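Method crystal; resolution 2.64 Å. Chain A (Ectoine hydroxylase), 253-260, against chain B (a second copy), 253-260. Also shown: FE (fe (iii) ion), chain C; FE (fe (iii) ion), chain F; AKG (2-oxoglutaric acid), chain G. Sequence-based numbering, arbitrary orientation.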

ATOM      1  N   HIS A 253      -3.931  -0.487  14.366  1.00 34.33           N
ATOM      2  CA  HIS A 253      -2.993  -0.289  13.256  1.00 37.42           C
ATOM      3  C   HIS A 253      -2.781  -1.523  12.355  1.00 42.15           C
ATOM      4  O   HIS A 253      -3.366  -2.578  12.578  1.00 41.68           O
ATOM      5  CB  HIS A 253      -1.648   0.266  13.746  1.00 40.79           C
ATOM      6  CG  HIS A 253      -0.867  -0.679  14.610  1.00 46.32           C
ATOM      7  ND1 HIS A 253      -0.994  -0.705  15.983  1.00 46.17           N
ATOM      8  CD2 HIS A 253       0.060  -1.618  14.302  1.00 49.57           C
ATOM      9  CE1 HIS A 253      -0.182  -1.620  16.481  1.00 48.69           C
ATOM     10  NE2 HIS A 253       0.463  -2.195  15.483  1.00 54.48           N
ATOM     11  N   GLY A 254      -1.945  -1.363  11.335  1.00 42.23           N
ATOM     12  CA  GLY A 254      -1.732  -2.372  10.312  1.00 42.73           C
ATOM     13  C   GLY A 254      -0.971  -1.773   9.135  1.00 43.44           C
ATOM     14  O   GLY A 254      -0.699  -0.578   9.124  1.00 47.19           O
ATOM     15  N   SER A 255      -0.605  -2.580   8.149  1.00 44.19           N
ATOM     16  CA  SER A 255       0.050  -2.034   6.965  1.00 39.92           C
ATOM     17  C   SER A 255      -0.267  -2.854   5.716  1.00 45.11           C
ATOM     18  O   SER A 255      -0.578  -4.039   5.790  1.00 45.71           O
ATOM     19  CB  SER A 255       1.548  -1.975   7.176  1.00 34.26           C
ATOM     20  OG  SER A 255       2.058  -3.276   7.378  1.00 44.43           O
ATOM     21  N   ASN A 256      -0.202  -2.210   4.564  1.00 45.38           N
ATOM     22  CA  ASN A 256      -0.332  -2.924   3.310  1.00 43.91           C
ATOM     23  C   ASN A 256       0.984  -3.546   2.870  1.00 43.96           C
ATOM     24  O   ASN A 256       2.031  -3.340   3.502  1.00 46.27           O
ATOM     25  CB  ASN A 256      -0.870  -1.984   2.242  1.00 44.72           C
ATOM     26  CG  ASN A 256      -2.316  -1.657   2.460  1.00 43.64           C
ATOM     27  OD1 ASN A 256      -3.081  -2.511   2.890  1.00 48.39           O
ATOM     28  ND2 ASN A 256      -2.700  -0.418   2.198  1.00 40.76           N
ATOM     29  N   GLY A 257       0.923  -4.311   1.790  1.00 43.95           N
ATOM     30  CA  GLY A 257       2.106  -4.938   1.243  1.00 50.25           C
ATOM     31  C   GLY A 257       3.025  -3.923   0.606  1.00 44.32           C
ATOM     32  O   GLY A 257       2.683  -2.749   0.509  1.00 48.23           O
ATOM     33  N   ASN A 258       4.195  -4.373   0.174  1.00 46.34           N
ATOM     34  CA  ASN A 258       5.170  -3.481  -0.439  1.00 48.26           C
ATOM     35  C   ASN A 258       5.806  -4.098  -1.680  1.00 45.58           C
ATOM     36  O   ASN A 258       6.788  -4.844  -1.568  1.00 47.37           O
ATOM     37  CB  ASN A 258       6.263  -3.106   0.569  1.00 38.86           C
ATOM     38  CG  ASN A 258       7.395  -2.285  -0.061  1.00 41.92           C
ATOM     39  OD1 ASN A 258       7.164  -1.502  -0.982  1.00 43.08           O
ATOM     40  ND2 ASN A 258       8.625  -2.457   0.446  1.00 40.84           N
ATOM     41  N   ILE A 259       5.270  -3.779  -2.855  1.00 38.76           N
ATOM     42  CA  ILE A 259       5.884  -4.249  -4.108  1.00 44.37           C
ATOM     43  C   ILE A 259       7.001  -3.325  -4.605  1.00 43.07           C
ATOM     44  O   ILE A 259       7.763  -3.690  -5.499  1.00 42.61           O
ATOM     45  CB  ILE A 259       4.858  -4.454  -5.251  1.00 38.51           C
ATOM     46  CG1 ILE A 259       4.296  -3.109  -5.708  1.00 37.81           C
ATOM     47  CG2 ILE A 259       3.744  -5.373  -4.806  1.00 37.56           C
ATOM     48  CD1 ILE A 259       3.378  -3.197  -6.926  1.00 40.03           C
ATOM     49  N   THR A 260       7.090  -2.122  -4.048  1.00 45.20           N
ATOM     50  CA  THR A 260       8.100  -1.163  -4.503  1.00 45.67           C
ATOM     51  C   THR A 260       9.490  -1.725  -4.266  1.00 38.92           C
ATOM     52  O   THR A 260       9.647  -2.643  -3.485  1.00 39.80           O
ATOM     53  CB  THR A 260       7.994   0.178  -3.759  1.00 45.69           C
ATOM     54  OG1 THR A 260       8.653   0.078  -2.482  1.00 43.13           O
ATOM     55  CG2 THR A 260       6.539   0.571  -3.585  1.00 34.49           C
TER
ATOM     56  N   HIS B 253       3.762  -0.233 -14.439  1.00 39.08           N
ATOM     57  CA  HIS B 253       2.826   0.084 -13.357  1.00 38.23           C
ATOM     58  C   HIS B 253       2.448  -1.152 -12.588  1.00 39.40           C
ATOM     59  O   HIS B 253       2.681  -2.266 -13.041  1.00 42.03           O
ATOM     60  CB  HIS B 253       1.548   0.705 -13.888  1.00 36.04           C
ATOM     61  CG  HIS B 253       0.820  -0.179 -14.845  1.00 43.99           C
ATOM     62  ND1 HIS B 253       1.274  -0.410 -16.122  1.00 43.81           N
ATOM     63  CD2 HIS B 253      -0.314  -0.911 -14.713  1.00 46.76           C
ATOM     64  CE1 HIS B 253       0.445  -1.228 -16.742  1.00 47.99           C
ATOM     65  NE2 HIS B 253      -0.526  -1.550 -15.909  1.00 46.96           N
ATOM     66  N   GLY B 254       1.842  -0.930 -11.423  1.00 41.01           N
ATOM     67  CA  GLY B 254       1.392  -1.982 -10.531  1.00 37.38           C
ATOM     68  C   GLY B 254       0.589  -1.380  -9.390  1.00 42.20           C
ATOM     69  O   GLY B 254       0.314  -0.169  -9.406  1.00 42.81           O
ATOM     70  N   SER B 255       0.202  -2.201  -8.410  1.00 39.70           N
ATOM     71  CA  SER B 255      -0.442  -1.689  -7.196  1.00 42.57           C
ATOM     72  C   SER B 255      -0.218  -2.628  -5.999  1.00 44.88           C
ATOM     73  O   SER B 255      -0.008  -3.819  -6.193  1.00 40.75           O
ATOM     74  CB  SER B 255      -1.936  -1.454  -7.433  1.00 37.25           C
ATOM     75  OG  SER B 255      -2.617  -2.687  -7.609  1.00 45.61           O
ATOM     76  N   ASN B 256      -0.250  -2.080  -4.778  1.00 41.07           N
ATOM     77  CA  ASN B 256      -0.191  -2.879  -3.555  1.00 40.18           C
ATOM     78  C   ASN B 256      -1.576  -3.439  -3.221  1.00 43.24           C
ATOM     79  O   ASN B 256      -2.578  -3.056  -3.833  1.00 40.10           O
ATOM     80  CB  ASN B 256       0.318  -2.063  -2.341  1.00 37.38           C
ATOM     81  CG  ASN B 256       1.698  -1.433  -2.568  1.00 42.15           C
ATOM     82  OD1 ASN B 256       2.710  -2.125  -2.672  1.00 44.42           O
ATOM     83  ND2 ASN B 256       1.739  -0.104  -2.604  1.00 44.92           N
ATOM     84  N   GLY B 257      -1.622  -4.343  -2.243  1.00 43.66           N
ATOM     85  CA  GLY B 257      -2.873  -4.873  -1.742  1.00 45.33           C
ATOM     86  C   GLY B 257      -3.705  -3.874  -0.959  1.00 48.32           C
ATOM     87  O   GLY B 257      -3.261  -2.773  -0.639  1.00 47.43           O
ATOM     88  N   ASN B 258      -4.925  -4.269  -0.635  1.00 49.83           N
ATOM     89  CA  ASN B 258      -5.836  -3.398   0.085  1.00 47.62           C
ATOM     90  C   ASN B 258      -6.407  -4.135   1.283  1.00 46.88           C
ATOM     91  O   ASN B 258      -7.220  -5.042   1.131  1.00 46.87           O
ATOM     92  CB  ASN B 258      -6.958  -2.925  -0.853  1.00 46.39           C
ATOM     93  CG  ASN B 258      -7.997  -2.071  -0.153  1.00 47.26           C
ATOM     94  OD1 ASN B 258      -7.751  -1.494   0.912  1.00 45.47           O
ATOM     95  ND2 ASN B 258      -9.170  -1.974  -0.762  1.00 50.05           N
ATOM     96  N   ILE B 259      -5.977  -3.748   2.476  1.00 44.01           N
ATOM     97  CA  ILE B 259      -6.525  -4.323   3.695  1.00 42.01           C
ATOM     98  C   ILE B 259      -7.518  -3.378   4.357  1.00 42.92           C
ATOM     99  O   ILE B 259      -8.150  -3.742   5.347  1.00 42.97           O
ATOM    100  CB  ILE B 259      -5.425  -4.658   4.695  1.00 43.47           C
ATOM    101  CG1 ILE B 259      -5.014  -3.420   5.488  1.00 39.98           C
ATOM    102  CG2 ILE B 259      -4.260  -5.211   3.968  1.00 40.52           C
ATOM    103  CD1 ILE B 259      -3.949  -3.695   6.500  1.00 43.32           C
ATOM    104  N   THR B 260      -7.658  -2.170   3.820  1.00 40.34           N
ATOM    105  CA  THR B 260      -8.619  -1.223   4.374  1.00 45.58           C
ATOM    106  C   THR B 260     -10.045  -1.724   4.136  1.00 46.21           C
ATOM    107  O   THR B 260     -10.245  -2.632   3.342  1.00 44.50           O
ATOM    108  CB  THR B 260      -8.445   0.190   3.767  1.00 48.48           C
ATOM    109  OG1 THR B 260      -8.970   0.220   2.423  1.00 48.53           O
ATOM    110  CG2 THR B 260      -6.974   0.586   3.785  1.00 38.47           C
TER
HETATM  111 FE    FE C 401       1.688  -4.027  16.297  1.00 61.70          FE
HETATM  112 FE    FE F 401      -2.030  -3.423 -16.411  1.00 52.93          FE
HETATM  113  C1  AKG G 402      -4.465  -3.628 -15.412  1.00 72.63           C
HETATM  114  O1  AKG G 402      -5.128  -4.701 -15.347  1.00 67.75           O
HETATM  115  O2  AKG G 402      -4.596  -2.844 -16.404  1.00 71.62           O
HETATM  116  C2  AKG G 402      -3.516  -3.246 -14.283  1.00 63.44           C
HETATM  117  O5  AKG G 402      -2.340  -3.542 -14.295  1.00 58.76           O
HETATM  118  C3  AKG G 402      -4.027  -2.436 -13.128  1.00 59.24           C
HETATM  119  C4  AKG G 402      -4.397  -3.330 -11.980  1.00 59.55           C
HETATM  120  C5  AKG G 402      -4.932  -2.377 -10.933  1.00 63.30           C
HETATM  121  O3  AKG G 402      -6.049  -1.821 -11.149  1.00 59.61           O
HETATM  122  O4  AKG G 402      -4.254  -2.127  -9.886  1.00 54.38           O

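The two copies of ectoine hydroxylase meet here through the same eight residues, and the segments run in nearly opposite directions, 165° apart. Together they bury 411 Å². Asn256 and Ile259 of each chain account for most of it. The pairing of Asn256 with Ile259 occurs twice, with the chains exchanged.

Asn256(B) and Asn256(A) lose the most surface to the partner, 77 and 75 Å². Both point their CA-to-CB bond toward the other stretch, and both have chi1 in the m well. Each side chain reaches a backbone amide of the partner. Ile259(A) N donates to Asn256(B) OD1 at 3.1 Å, with a nearly straight N-H...O angle of 172°. In the reciprocal bond Ile259(B) N donates to Asn256(A) OD1 at 3.2 Å, and the angle is 149°. The two bonds are therefore equivalent in kind but not identical in geometry. The chi2 angles also differ, -37° in Asn256(A) and -68° in Asn256(B). These are the two hydrogen bonds across the contact. In both chains Asn256 ND2 is satisfied elsewhere in the structure.

The amide group also lies close to the backbone around Gly257. Gly257(A) O is 3.2 Å from Asn256(B) OD1, but both atoms are acceptors and no hydrogen bond forms. On the other side, Asn256(A) CG is 3.4 Å from Gly257(B) O. Gly257(A) and Asn256(B) also have the closest CA atoms across the contact, 5.7 Å apart.

Ile259(A) and Ile259(B) cover 60 and 58 Å². Each uses its backbone N for the hydrogen bond and lays its side chain against the partner. Chi1 is p and chi2 is t in both, and CD1 ends beside Gly254 and Ser255 of the partner. Ile259(A) CD1 lies 3.5 Å from Ser255(B) O and 4.1 Å from Gly254(B) C. Ile259(B) CD1 lies 3.5 Å from Ser255(A) O and 4.4 Å from Gly254(A) C. Gly254 leaves room for this methyl group. An ideal CB on Gly254(B) would be 3.2 Å from Ile259(A) CD1, which is tight. The same position on Gly254(A) would be 3.5 Å from Ile259(B) CD1. Ile259(B) also brings CG2 to 3.1 Å from Asn256(A) OD1, a close approach beside the hydrogen bond.

Asn258 points away from the partner in both chains. Thr260(A) OG1 donates to Asn258(A) OD1 at 2.6 Å, and Thr260(B) OG1 to Asn258(B) OD1 at 2.6 Å. Weak bonds join Thr260(A) N to Asn258(A) OD1 at 3.1 Å and Thr260(B) N to Asn258(B) OD1 at 3.0 Å.

Ser255 also turns its CA-to-CB bond away from the partner. Ser255(B) OG donates to O4 of 2-oxoglutaric acid at 2.9 Å. His253 lies outside the contact and binds iron instead. His253(A) NE2 is 2.4 Å from FE of chain C, and His253(B) NE2 is 2.5 Å from FE of chain F. AKG O5 also binds the latter ion, at 2.1 Å from FE.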